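Isocitrate dehydrogenase [NAD] subunit 1 (Saccharomyces cerevisiae, PDB 3BLX) catalyses, as part of a hetero-octamer with subunit 2, the NAD-dependent oxidative decarboxylation of isocitrate to 2-oxoglutarate in the mitochondrial citric acid cycle and also binds RNA. Local coordinates at residues Leu22-Gly27 against Ser35-Phe40; Asn44-Trp49 against Asn305-Arg310; Glu65-Leu70 against Lys99-Tyr104; Gln222-Pro227 against Gly244-Ala249. All blocks are in the same frame, centred on the assembly; numbering follows the deposited sequence.

Contact 1: Leu22-Gly27 against Ser35-Phe40; sequences LIPGDG and SVRTIF
Leu22 meets Arg37 by laying one methyl over the flat guanidinium group. CD2 of Leu22 sits above the centre of one face, 3.6 Å from the plane, and lies 3.7 Å from CZ of Arg37. The contact is therefore apolar carbon against a planar cation, with no hydrogen bond between the segments. CB of Leu22 already points toward the helix, and with CG turned away from its own nitrogen (chi1 -173°) CD2 comes to lie over the guanidinium group. The arginine chain runs out from the helix and bends at chi3 (-97°), and this kink brings the guanidinium group under the leucine methyl. Pro24 adds a looser touch, its CG 4.3 Å from NH2 of Arg37. The NE of Arg37 has a weak, long ion pair with Asp34 one turn back in its own helix, while the aliphatic part of the chain packs on Trp49. Leu22 and Pro24 are buried, whereas Arg37 keeps some exposure. The contact lies inside a beta-alpha-beta unit: strand 17-25 leads through helix 27-42, which Asp26 N-caps, into the parallel strand 47-51, and helices 289-302 and 335-347 pack against helix 27-42.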
loop_
_atom_site.group_PDB
_atom_site.type_symbol
_atom_site.label_atom_id
_atom_site.label_comp_id
_atom_site.label_asym_id
_atom_site.label_seq_id
_atom_site.Cartn_x
_atom_site.Cartn_y
_atom_site.Cartn_z
ATOM N N LEU E 22 -17.297 23.828 -5.332
ATOM C CA LEU E 22 -18.002 24.918 -4.674
ATOM C C LEU E 22 -19.148 24.327 -3.878
ATOM O O LEU E 22 -20.029 23.666 -4.434
ATOM C CB LEU E 22 -18.540 25.922 -5.695
ATOM C CG LEU E 22 -19.139 27.172 -5.062
ATOM C CD1 LEU E 22 -18.145 27.789 -4.144
ATOM C CD2 LEU E 22 -19.473 28.129 -6.121
ATOM N N ILE E 23 -19.128 24.540 -2.570
ATOM C CA ILE E 23 -20.185 24.040 -1.697
ATOM C C ILE E 23 -20.789 25.245 -1.007
ATOM O O ILE E 23 -20.236 25.730 -0.014
ATOM C CB ILE E 23 -19.611 23.108 -0.620
ATOM C CG1 ILE E 23 -18.926 21.897 -1.240
ATOM C CG2 ILE E 23 -20.687 22.639 0.318
ATOM C CD1 ILE E 23 -17.972 21.179 -0.295
ATOM N N PRO E 24 -21.925 25.749 -1.522
ATOM C CA PRO E 24 -22.426 27.066 -1.114
ATOM C C PRO E 24 -23.015 27.067 0.294
ATOM O O PRO E 24 -22.842 28.018 1.027
ATOM C CB PRO E 24 -23.503 27.367 -2.158
ATOM C CG PRO E 24 -23.293 26.355 -3.248
ATOM C CD PRO E 24 -22.789 25.154 -2.549
ATOM N N GLY E 25 -23.682 26.001 0.685
ATOM C CA GLY E 25 -24.251 25.965 2.017
ATOM C C GLY E 25 -25.719 26.326 2.040
ATOM O O GLY E 25 -26.455 26.022 1.110
ATOM N N ASP E 26 -26.145 26.974 3.111
ATOM C CA ASP E 26 -27.543 27.346 3.266
ATOM C C ASP E 26 -27.852 28.633 2.496
ATOM O O ASP E 26 -27.127 28.994 1.576
ATOM C CB ASP E 26 -27.955 27.427 4.755
ATOM C CG ASP E 26 -27.344 28.621 5.495
ATOM O OD1 ASP E 26 -27.505 28.677 6.734
ATOM O OD2 ASP E 26 -26.716 29.503 4.863
ATOM N N GLY E 27 -28.931 29.303 2.866
ATOM C CA GLY E 27 -29.345 30.522 2.205
ATOM C C GLY E 27 -28.351 31.659 2.237
ATOM O O GLY E 27 -28.072 32.230 1.189
ATOM N N SER E 35 -21.770 36.276 -4.281
ATOM C CA SER E 35 -20.870 37.413 -4.303
ATOM C C SER E 35 -19.515 37.055 -4.940
ATOM O O SER E 35 -19.052 37.743 -5.845
ATOM C CB SER E 35 -20.712 37.962 -2.888
ATOM O OG SER E 35 -19.660 38.894 -2.812
ATOM N N VAL E 36 -18.899 35.964 -4.485
ATOM C CA VAL E 36 -17.626 35.520 -5.032
ATOM C C VAL E 36 -17.770 35.111 -6.501
ATOM O O VAL E 36 -17.016 35.555 -7.331
ATOM C CB VAL E 36 -17.025 34.358 -4.217
ATOM C CG1 VAL E 36 -15.940 33.665 -5.022
ATOM C CG2 VAL E 36 -16.449 34.868 -2.917
ATOM N N ARG E 37 -18.733 34.255 -6.811
ATOM C CA ARG E 37 -19.001 33.868 -8.192
ATOM C C ARG E 37 -19.066 35.086 -9.113
ATOM O O ARG E 37 -18.485 35.075 -10.200
ATOM C CB ARG E 37 -20.310 33.100 -8.289
ATOM C CG ARG E 37 -20.147 31.637 -8.454
ATOM C CD ARG E 37 -21.409 31.044 -9.017
ATOM N NE ARG E 37 -22.239 30.489 -7.965
ATOM C CZ ARG E 37 -22.524 29.195 -7.858
ATOM N NH1 ARG E 37 -22.039 28.346 -8.761
ATOM N NH2 ARG E 37 -23.299 28.756 -6.858
ATOM N N THR E 38 -19.783 36.119 -8.657
ATOM C CA THR E 38 -19.984 37.370 -9.394
ATOM C C THR E 38 -18.679 38.158 -9.609
ATOM O O THR E 38 -18.344 38.553 -10.722
ATOM C CB THR E 38 -21.038 38.287 -8.687
ATOM O OG1 THR E 38 -22.322 37.656 -8.675
ATOM C CG2 THR E 38 -21.175 39.600 -9.403
ATOM N N ILE E 39 -17.951 38.406 -8.539
ATOM C CA ILE E 39 -16.645 39.031 -8.679
ATOM C C ILE E 39 -15.709 38.228 -9.592
ATOM O O ILE E 39 -14.923 38.797 -10.353
ATOM C CB ILE E 39 -15.971 39.205 -7.336
ATOM C CG1 ILE E 39 -16.832 40.075 -6.416
ATOM C CG2 ILE E 39 -14.580 39.777 -7.512
ATOM C CD1 ILE E 39 -16.291 40.206 -4.995
ATOM N N PHE E 40 -15.794 36.907 -9.528
ATOM C CA PHE E 40 -14.892 36.062 -10.315
ATOM C C PHE E 40 -15.176 36.116 -11.812
ATOM O O PHE E 40 -14.256 36.214 -12.590
ATOM C CB PHE E 40 -14.892 34.604 -9.820
ATOM C CG PHE E 40 -13.875 34.324 -8.734
ATOM C CD1 PHE E 40 -13.569 35.278 -7.779
ATOM C CD2 PHE E 40 -13.272 33.097 -8.642
ATOM C CE1 PHE E 40 -12.660 35.010 -6.783
ATOM C CE2 PHE E 40 -12.374 32.826 -7.652
ATOM C CZ PHE E 40 -12.060 33.780 -6.721
#

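Contact 2: Asn44-Trp49 against Asn305-Arg310; sequences NIPIDW and NEYATR
The turn that links helix 27-42 to strand 47-51, within a beta-alpha-beta unit, packs here against the first turn of helix 306-320. Asn44 ends the earlier helix in a Schellman motif with positive phi, and Pro46 is the centre of an inverse gamma turn just before the strand. Between them, Ile45 lies over one face of the Tyr307 ring. The nearest atoms are CG1 of Ile45 and CD2 of Tyr307, 3.3 Å apart, and CD1 of Ile45 continues along the same side toward the root of the tyrosine, 3.9 Å from CB of Tyr307. The isoleucine thus runs over the ring face counter to the direction of the tyrosine. For Tyr307, chi1 of -69° sets CG opposite the carbonyl carbon and sends the ring out from the helix across the turn. Pro46 approaches the ring obliquely, with CD 4.2 Å from CE1 of Tyr307. OH of Tyr307 passes beside the backbone of Asn44, 3.8 Å from O of Asn44, and makes no hydrogen bond to it. At the start of the later helix, O of Asn305 accepts from both the backbone N and the hydroxyl of Thr309, OG1 of Thr309 lying 2.7 Å from O of Asn305. A salt bridge from Arg310 to Glu43 ties helix 306-320 to the end of helix 27-42. Asn44 packs on Phe18 of a second subunit, another copy of this protein. Strand 47-51 runs parallel to strand 17-25, Ile45 also packs on Phe40 of helix 27-42, and Ala308 packs on helix 289-302.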
loop_
_atom_site.group_PDB
_atom_site.type_symbol
_atom_site.label_atom_id
_atom_site.label_comp_id
_atom_site.label_asym_id
_atom_site.label_seq_id
_atom_site.Cartn_x
_atom_site.Cartn_y
_atom_site.Cartn_z
ATOM N N ASN E 44 -13.025 37.783 -14.904
ATOM C CA ASN E 44 -12.760 36.744 -15.889
ATOM C C ASN E 44 -11.600 35.808 -15.501
ATOM O O ASN E 44 -10.615 35.659 -16.234
ATOM C CB ASN E 44 -12.544 37.354 -17.271
ATOM C CG ASN E 44 -12.999 36.434 -18.388
ATOM O OD1 ASN E 44 -14.074 35.835 -18.337
ATOM N ND2 ASN E 44 -12.179 36.320 -19.406
ATOM N N ILE E 45 -11.742 35.181 -14.337
ATOM C CA ILE E 45 -10.733 34.289 -13.781
ATOM C C ILE E 45 -10.948 32.889 -14.351
ATOM O O ILE E 45 -12.100 32.472 -14.568
ATOM C CB ILE E 45 -10.806 34.291 -12.219
ATOM C CG1 ILE E 45 -10.406 35.663 -11.680
ATOM C CG2 ILE E 45 -9.919 33.230 -11.598
ATOM C CD1 ILE E 45 -10.448 35.794 -10.171
ATOM N N PRO E 46 -9.837 32.166 -14.617
ATOM C CA PRO E 46 -9.869 30.836 -15.247
ATOM C C PRO E 46 -10.276 29.743 -14.256
ATOM O O PRO E 46 -9.555 28.781 -14.023
ATOM C CB PRO E 46 -8.415 30.614 -15.700
ATOM C CG PRO E 46 -7.636 31.814 -15.261
ATOM C CD PRO E 46 -8.461 32.584 -14.296
ATOM N N ILE E 47 -11.447 29.898 -13.673
ATOM C CA ILE E 47 -11.939 28.924 -12.732
ATOM C C ILE E 47 -13.330 28.479 -13.123
ATOM O O ILE E 47 -14.207 29.299 -13.363
ATOM C CB ILE E 47 -11.924 29.495 -11.304
ATOM C CG1 ILE E 47 -10.483 29.627 -10.822
ATOM C CG2 ILE E 47 -12.720 28.611 -10.367
ATOM C CD1 ILE E 47 -10.348 30.080 -9.413
ATOM N N ASP E 48 -13.509 27.170 -13.231
ATOM C CA ASP E 48 -14.819 26.570 -13.443
ATOM C C ASP E 48 -15.317 25.945 -12.138
ATOM O O ASP E 48 -14.651 25.105 -11.542
ATOM C CB ASP E 48 -14.746 25.504 -14.530
ATOM C CG ASP E 48 -14.486 26.081 -15.937
ATOM O OD1 ASP E 48 -14.767 27.278 -16.171
ATOM O OD2 ASP E 48 -14.008 25.318 -16.813
ATOM N N TRP E 49 -16.484 26.362 -11.679
ATOM C CA TRP E 49 -17.024 25.810 -10.449
ATOM C C TRP E 49 -17.694 24.479 -10.700
ATOM O O TRP E 49 -18.431 24.321 -11.663
ATOM C CB TRP E 49 -18.023 26.763 -9.844
ATOM C CG TRP E 49 -17.498 28.161 -9.666
ATOM C CD1 TRP E 49 -17.848 29.261 -10.385
ATOM C CD2 TRP E 49 -16.548 28.604 -8.686
ATOM N NE1 TRP E 49 -17.170 30.354 -9.926
ATOM C CE2 TRP E 49 -16.371 29.985 -8.878
ATOM C CE3 TRP E 49 -15.839 27.966 -7.662
ATOM C CZ2 TRP E 49 -15.524 30.742 -8.090
ATOM C CZ3 TRP E 49 -14.973 28.723 -6.893
ATOM C CH2 TRP E 49 -14.831 30.091 -7.105
ATOM N N ASN E 305 -3.356 34.831 -7.959
ATOM C CA ASN E 305 -2.822 35.795 -6.983
ATOM C C ASN E 305 -2.355 37.189 -7.471
ATOM O O ASN E 305 -2.162 38.106 -6.677
ATOM C CB ASN E 305 -1.826 35.124 -5.999
ATOM C CG ASN E 305 -0.402 35.109 -6.494
ATOM O OD1 ASN E 305 0.038 36.042 -7.159
ATOM N ND2 ASN E 305 0.342 34.053 -6.155
ATOM N N GLU E 306 -2.191 37.358 -8.769
ATOM C CA GLU E 306 -2.234 38.694 -9.324
ATOM C C GLU E 306 -3.693 39.071 -9.137
ATOM O O GLU E 306 -3.999 40.112 -8.558
ATOM C CB GLU E 306 -1.868 38.690 -10.804
ATOM C CG GLU E 306 -0.577 37.908 -11.140
ATOM C CD GLU E 306 -0.790 36.388 -11.356
ATOM O OE1 GLU E 306 -1.928 35.953 -11.690
ATOM O OE2 GLU E 306 0.197 35.629 -11.207
ATOM N N TYR E 307 -4.586 38.187 -9.586
ATOM C CA TYR E 307 -6.020 38.338 -9.349
ATOM C C TYR E 307 -6.349 38.513 -7.850
ATOM O O TYR E 307 -7.293 39.215 -7.474
ATOM C CB TYR E 307 -6.771 37.115 -9.857
ATOM C CG TYR E 307 -6.814 36.931 -11.355
ATOM C CD1 TYR E 307 -5.940 36.057 -11.993
ATOM C CD2 TYR E 307 -7.753 37.592 -12.126
ATOM C CE1 TYR E 307 -5.993 35.871 -13.357
ATOM C CE2 TYR E 307 -7.816 37.407 -13.488
ATOM C CZ TYR E 307 -6.934 36.548 -14.101
ATOM O OH TYR E 307 -6.998 36.367 -15.467
ATOM N N ALA E 308 -5.582 37.856 -6.993
ATOM C CA ALA E 308 -5.862 37.907 -5.575
ATOM C C ALA E 308 -5.499 39.250 -4.986
ATOM O O ALA E 308 -6.157 39.722 -4.065
ATOM C CB ALA E 308 -5.129 36.804 -4.837
ATOM N N THR E 309 -4.429 39.858 -5.493
ATOM C CA THR E 309 -3.985 41.143 -4.967
ATOM C C THR E 309 -5.017 42.207 -5.338
ATOM O O THR E 309 -5.369 43.058 -4.520
ATOM C CB THR E 309 -2.593 41.525 -5.496
ATOM O OG1 THR E 309 -1.694 40.429 -5.296
ATOM C CG2 THR E 309 -2.065 42.726 -4.757
ATOM N N ARG E 310 -5.522 42.120 -6.564
ATOM C CA ARG E 310 -6.503 43.071 -7.051
ATOM C C ARG E 310 -7.805 42.990 -6.259
ATOM O O ARG E 310 -8.294 44.003 -5.755
ATOM C CB ARG E 310 -6.760 42.851 -8.542
ATOM C CG ARG E 310 -5.593 43.255 -9.433
ATOM C CD ARG E 310 -5.792 42.756 -10.848
ATOM N NE ARG E 310 -7.124 43.063 -11.365
ATOM C CZ ARG E 310 -7.471 44.250 -11.846
ATOM N NH1 ARG E 310 -6.581 45.234 -11.858
ATOM N NH2 ARG E 310 -8.700 44.450 -12.306
#

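Contact 3: Glu65-Leu70 against Lys99-Tyr104; sequences EAVESL and KQLDIY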
loop_
_atom_site.group_PDB
_atom_site.type_symbol
_atom_site.label_atom_id
_atom_site.label_comp_id
_atom_site.label_asym_id
_atom_site.label_seq_id
_atom_site.Cartn_x
_atom_site.Cartn_y
_atom_site.Cartn_z
ATOM N N GLU E 65 -21.120 13.360 -2.305
ATOM C CA GLU E 65 -20.813 14.051 -3.547
ATOM C C GLU E 65 -19.768 15.158 -3.403
ATOM O O GLU E 65 -19.010 15.448 -4.333
ATOM C CB GLU E 65 -22.087 14.606 -4.187
ATOM C CG GLU E 65 -22.928 13.558 -4.897
ATOM C CD GLU E 65 -22.150 12.735 -5.936
ATOM O OE1 GLU E 65 -21.043 13.167 -6.344
ATOM O OE2 GLU E 65 -22.651 11.657 -6.351
ATOM N N ALA E 66 -19.724 15.782 -2.239
ATOM C CA ALA E 66 -18.743 16.815 -1.988
ATOM C C ALA E 66 -17.355 16.221 -1.757
ATOM O O ALA E 66 -16.360 16.722 -2.257
ATOM C CB ALA E 66 -19.173 17.652 -0.801
ATOM N N VAL E 67 -17.307 15.143 -0.990
ATOM C CA VAL E 67 -16.062 14.453 -0.734
ATOM C C VAL E 67 -15.510 13.961 -2.060
ATOM O O VAL E 67 -14.346 14.179 -2.372
ATOM C CB VAL E 67 -16.243 13.284 0.297
ATOM C CG1 VAL E 67 -15.004 12.406 0.387
ATOM C CG2 VAL E 67 -16.560 13.842 1.655
ATOM N N GLU E 68 -16.363 13.336 -2.854
ATOM C CA GLU E 68 -15.966 12.785 -4.143
ATOM C C GLU E 68 -15.467 13.881 -5.103
ATOM O O GLU E 68 -14.471 13.698 -5.816
ATOM C CB GLU E 68 -17.118 11.970 -4.743
ATOM C CG GLU E 68 -16.674 10.618 -5.359
ATOM C CD GLU E 68 -15.772 9.775 -4.425
ATOM O OE1 GLU E 68 -14.759 9.228 -4.914
ATOM O OE2 GLU E 68 -16.063 9.647 -3.209
ATOM N N SER E 69 -16.140 15.026 -5.083
ATOM C CA SER E 69 -15.707 16.166 -5.860
ATOM C C SER E 69 -14.353 16.696 -5.401
ATOM O O SER E 69 -13.508 17.009 -6.236
ATOM C CB SER E 69 -16.769 17.257 -5.820
ATOM O OG SER E 69 -16.358 18.399 -6.539
ATOM N N LEU E 70 -14.137 16.784 -4.084
ATOM C CA LEU E 70 -12.837 17.197 -3.555
ATOM C C LEU E 70 -11.728 16.219 -3.878
ATOM O O LEU E 70 -10.612 16.633 -4.131
ATOM C CB LEU E 70 -12.889 17.432 -2.078
ATOM C CG LEU E 70 -13.430 18.823 -1.747
ATOM C CD1 LEU E 70 -13.844 18.875 -0.301
ATOM C CD2 LEU E 70 -12.413 19.901 -2.050
ATOM N N LYS E 99 -12.175 12.975 8.426
ATOM C CA LYS E 99 -11.905 11.525 8.433
ATOM C C LYS E 99 -11.484 10.975 7.076
ATOM O O LYS E 99 -10.590 10.155 7.013
ATOM C CB LYS E 99 -13.108 10.689 8.916
ATOM C CG LYS E 99 -13.791 11.141 10.195
ATOM C CD LYS E 99 -13.009 10.856 11.449
ATOM C CE LYS E 99 -13.819 11.241 12.704
ATOM N NZ LYS E 99 -12.952 11.463 13.902
ATOM N N GLN E 100 -12.145 11.401 6.005
ATOM C CA GLN E 100 -11.845 10.860 4.688
ATOM C C GLN E 100 -10.733 11.604 3.966
ATOM O O GLN E 100 -9.956 10.994 3.248
ATOM C CB GLN E 100 -13.088 10.815 3.807
ATOM C CG GLN E 100 -14.130 9.838 4.270
ATOM C CD GLN E 100 -15.302 9.774 3.329
ATOM O OE1 GLN E 100 -15.154 9.380 2.170
ATOM N NE2 GLN E 100 -16.485 10.167 3.818
ATOM N N LEU E 101 -10.644 12.916 4.148
ATOM C CA LEU E 101 -9.640 13.666 3.401
ATOM C C LEU E 101 -8.444 14.014 4.268
ATOM O O LEU E 101 -7.463 14.555 3.790
ATOM C CB LEU E 101 -10.241 14.934 2.826
ATOM C CG LEU E 101 -11.356 14.746 1.830
ATOM C CD1 LEU E 101 -11.621 16.107 1.236
ATOM C CD2 LEU E 101 -10.940 13.710 0.768
ATOM N N ASP E 102 -8.533 13.707 5.552
ATOM C CA ASP E 102 -7.452 13.998 6.490
ATOM C C ASP E 102 -7.005 15.470 6.457
ATOM O O ASP E 102 -5.823 15.787 6.457
ATOM C CB ASP E 102 -6.273 13.043 6.276
ATOM C CG ASP E 102 -5.348 12.952 7.504
ATOM O OD1 ASP E 102 -5.803 13.207 8.653
ATOM O OD2 ASP E 102 -4.152 12.613 7.322
ATOM N N ILE E 103 -7.977 16.369 6.430
ATOM C CA ILE E 103 -7.701 17.798 6.473
ATOM C C ILE E 103 -7.507 18.183 7.922
ATOM O O ILE E 103 -8.461 18.195 8.697
ATOM C CB ILE E 103 -8.867 18.567 5.871
ATOM C CG1 ILE E 103 -8.941 18.272 4.367
ATOM C CG2 ILE E 103 -8.692 20.027 6.075
ATOM C CD1 ILE E 103 -10.130 18.888 3.680
ATOM N N TYR E 104 -6.274 18.502 8.300
ATOM C CA TYR E 104 -5.888 18.498 9.715
ATOM C C TYR E 104 -5.530 19.854 10.289
ATOM O O TYR E 104 -5.242 19.997 11.487
ATOM C CB TYR E 104 -4.687 17.561 9.935
ATOM C CG TYR E 104 -3.419 17.967 9.203
ATOM C CD1 TYR E 104 -3.088 17.401 7.973
ATOM C CD2 TYR E 104 -2.554 18.914 9.735
ATOM C CE1 TYR E 104 -1.940 17.775 7.279
ATOM C CE2 TYR E 104 -1.391 19.303 9.040
ATOM C CZ TYR E 104 -1.084 18.720 7.822
ATOM O OH TYR E 104 0.074 19.075 7.143
#
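Leu70 and Leu101 form the apolar centre of this contact, their side chains crossing at about a right angle. CD1 of Leu101 lies 3.8 Å from CB of Leu70 and 3.9 Å from CD1 of Leu70, so one methyl rests against both the root and the tip of the helical leucine. One turn earlier, Val67 is the second helical residue facing the loop; its CG1 is 4.3 Å from CD2 of Leu101, and it also meets the amide of Gln100, with OE1 of Gln100 3.5 Å from CG1 of Val67. Gln100 reaches that far because its chain is extended beyond CG (chi2 -177°), which lays the amide across the valine. Its polar end meets a methyl there, with no hydrogen bond between the segments, and Gln100 forms the exposed border of an otherwise buried contact. In the next shell, Val67 packs on Ala96 and Leu70 on Leu97, both in helix 92-99, while Leu101 also touches Tyr266. Asp102, with positive phi just after that helix, makes a salt bridge with Arg161. The side chain of Leu101 is about 7 Å from that of Arg98, a substrate-binding residue inferred by similarity. Helix 60-73 thus packs against the end of helix 92-99 and the loop leading to strand 105-111, while Leu70 also reaches Thr21 of strand 17-25 and Val268 of strand 267-269.

Contact 4: Gln222-Pro227 against Gly244-Ala249; sequences QAVAKP and GNIGAA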
loop_
_atom_site.group_PDB
_atom_site.type_symbol
_atom_site.label_atom_id
_atom_site.label_comp_id
_atom_site.label_asym_id
_atom_site.label_seq_id
_atom_site.Cartn_x
_atom_site.Cartn_y
_atom_site.Cartn_z
ATOM N N GLN E 222 -5.150 37.568 28.052
ATOM C CA GLN E 222 -4.168 38.332 27.300
ATOM C C GLN E 222 -4.695 38.751 25.911
ATOM O O GLN E 222 -4.322 39.790 25.375
ATOM C CB GLN E 222 -2.895 37.494 27.160
ATOM C CG GLN E 222 -1.616 38.240 27.425
ATOM C CD GLN E 222 -1.549 38.788 28.826
ATOM O OE1 GLN E 222 -1.188 39.948 29.029
ATOM N NE2 GLN E 222 -1.907 37.961 29.808
ATOM N N ALA E 223 -5.558 37.934 25.321
ATOM C CA ALA E 223 -6.039 38.221 23.971
ATOM C C ALA E 223 -7.053 39.374 23.903
ATOM O O ALA E 223 -7.104 40.109 22.904
ATOM C CB ALA E 223 -6.633 36.960 23.318
ATOM N N VAL E 224 -7.885 39.506 24.934
ATOM C CA VAL E 224 -8.862 40.584 24.961
ATOM C C VAL E 224 -8.256 41.880 25.483
ATOM O O VAL E 224 -8.748 42.958 25.151
ATOM C CB VAL E 224 -10.129 40.230 25.776
ATOM C CG1 VAL E 224 -10.827 39.034 25.170
ATOM C CG2 VAL E 224 -9.798 39.964 27.240
ATOM N N ALA E 225 -7.183 41.772 26.278
ATOM C CA ALA E 225 -6.549 42.942 26.894
ATOM C C ALA E 225 -5.354 43.492 26.105
ATOM O O ALA E 225 -5.231 44.701 25.956
ATOM C CB ALA E 225 -6.152 42.650 28.340
ATOM N N LYS E 226 -4.479 42.618 25.608
ATOM C CA LYS E 226 -3.289 43.062 24.866
ATOM C C LYS E 226 -2.960 42.125 23.699
ATOM O O LYS E 226 -1.919 41.462 23.692
ATOM C CB LYS E 226 -2.066 43.208 25.788
ATOM C CG LYS E 226 -2.353 43.734 27.206
ATOM C CD LYS E 226 -1.054 43.886 28.034
ATOM C CE LYS E 226 -1.240 43.472 29.511
ATOM N NZ LYS E 226 -2.442 44.079 30.181
ATOM N N PRO E 227 -3.840 42.096 22.699
ATOM C CA PRO E 227 -3.751 41.235 21.519
ATOM C C PRO E 227 -2.465 41.410 20.735
ATOM O O PRO E 227 -2.149 40.534 19.926
ATOM C CB PRO E 227 -4.900 41.730 20.645
ATOM C CG PRO E 227 -5.831 42.398 21.552
ATOM C CD PRO E 227 -5.008 42.987 22.644
ATOM N N GLY E 244 -10.454 31.796 18.565
ATOM C CA GLY E 244 -10.939 32.328 17.302
ATOM C C GLY E 244 -12.078 33.311 17.472
ATOM O O GLY E 244 -12.176 34.297 16.769
ATOM N N ASN E 245 -12.960 33.051 18.416
ATOM C CA ASN E 245 -14.044 33.969 18.631
ATOM C C ASN E 245 -13.634 35.266 19.299
ATOM O O ASN E 245 -14.244 36.295 19.046
ATOM C CB ASN E 245 -15.204 33.279 19.312
ATOM C CG ASN E 245 -16.047 32.479 18.318
ATOM O OD1 ASN E 245 -16.583 33.028 17.341
ATOM N ND2 ASN E 245 -16.146 31.181 18.541
ATOM N N ILE E 246 -12.581 35.233 20.111
ATOM C CA ILE E 246 -12.009 36.468 20.639
ATOM C C ILE E 246 -11.415 37.228 19.485
ATOM O O ILE E 246 -11.591 38.435 19.347
ATOM C CB ILE E 246 -10.901 36.204 21.663
ATOM C CG1 ILE E 246 -11.493 35.646 22.962
ATOM C CG2 ILE E 246 -10.131 37.467 21.926
ATOM C CD1 ILE E 246 -10.508 34.959 23.779
ATOM N N GLY E 247 -10.732 36.497 18.627
ATOM C CA GLY E 247 -10.177 37.090 17.431
ATOM C C GLY E 247 -11.217 37.822 16.607
ATOM O O GLY E 247 -10.995 38.948 16.180
ATOM N N ALA E 248 -12.352 37.171 16.385
ATOM C CA ALA E 248 -13.424 37.715 15.559
ATOM C C ALA E 248 -13.980 38.988 16.149
ATOM O O ALA E 248 -14.132 39.976 15.442
ATOM C CB ALA E 248 -14.525 36.702 15.385
ATOM N N ALA E 249 -14.274 38.965 17.447
ATOM C CA ALA E 249 -14.737 40.165 18.138
ATOM C C ALA E 249 -13.733 41.315 18.032
ATOM O O ALA E 249 -14.115 42.439 17.685
ATOM C CB ALA E 249 -15.079 39.873 19.582
#
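Ile246 is the residue through which helix 237-251 touches the end of helix 216-225, and a single methyl does most of the work. Its CG2 lies 3.8 Å from CB of Ala223 and 3.7 Å from CG1 of Val224, so it is shared by two consecutive residues of the other helix. CG1 of Ile246 adds a more distant touch, 4.1 Å from CG1 of Val224. The valine and isoleucine side chains cross at about a right angle. Ile246 has its CG1 opposite the carbonyl carbon (chi1 -71°), and this rotation leaves CG2 facing both partners. Val224 likewise holds CG1 opposite its carbonyl carbon (chi1 -61°), placing that methyl against the isoleucine. All three residues are buried and the meeting is wholly apolar. The backbones come near here, with CA of Val224 6.7 Å from CA of Ile246. The packing thins toward the end of the first segment. CB of Pro227 points toward the other helix, but the proline makes no contact with it, and the exposed Lys226, where the helical backbone angles end, lies well beyond contact on the solvent side. The pair belongs to a subunit interface: subunit 2 packs Val229 on Val224 and Leu253 on Ile246, and its Tyr126 hydroxyl hydrogen-bonds to O of Val224. This is consistent with the helical dimer interface of the isocitrate and isopropylmalate dehydrogenase family. Helices 216-225 and 237-251 flank strand 232-235 in sequence, and together they face the neighbouring subunit.

In the fold
Contacts 1 and 2 adjoin, their centres 14 Å apart, contact 1 on helix 27-42 and contact 2 on the following strand 47-51: Phe40 CD2 packs 3.3 Å from Trp49 CZ2, and the O of Phe40 probably accepts a hydrogen bond from N of Ile45. Contact 3 touches contact 1 through Ile23 CD1 and Ala66 CB, 3.8 Å apart, so strand 17-25 is packed by helices 27-42 and 60-73. Contact 4 stands apart, across the chain's centre from contacts 1, 2 and 3, with nearest atoms about 15 Å from contact 3. Contact 3 alone approaches an annotated site, the probable substrate-binding Arg98. Contacts 2 and 3 reach another copy of subunit 1, contact 4 subunit 2.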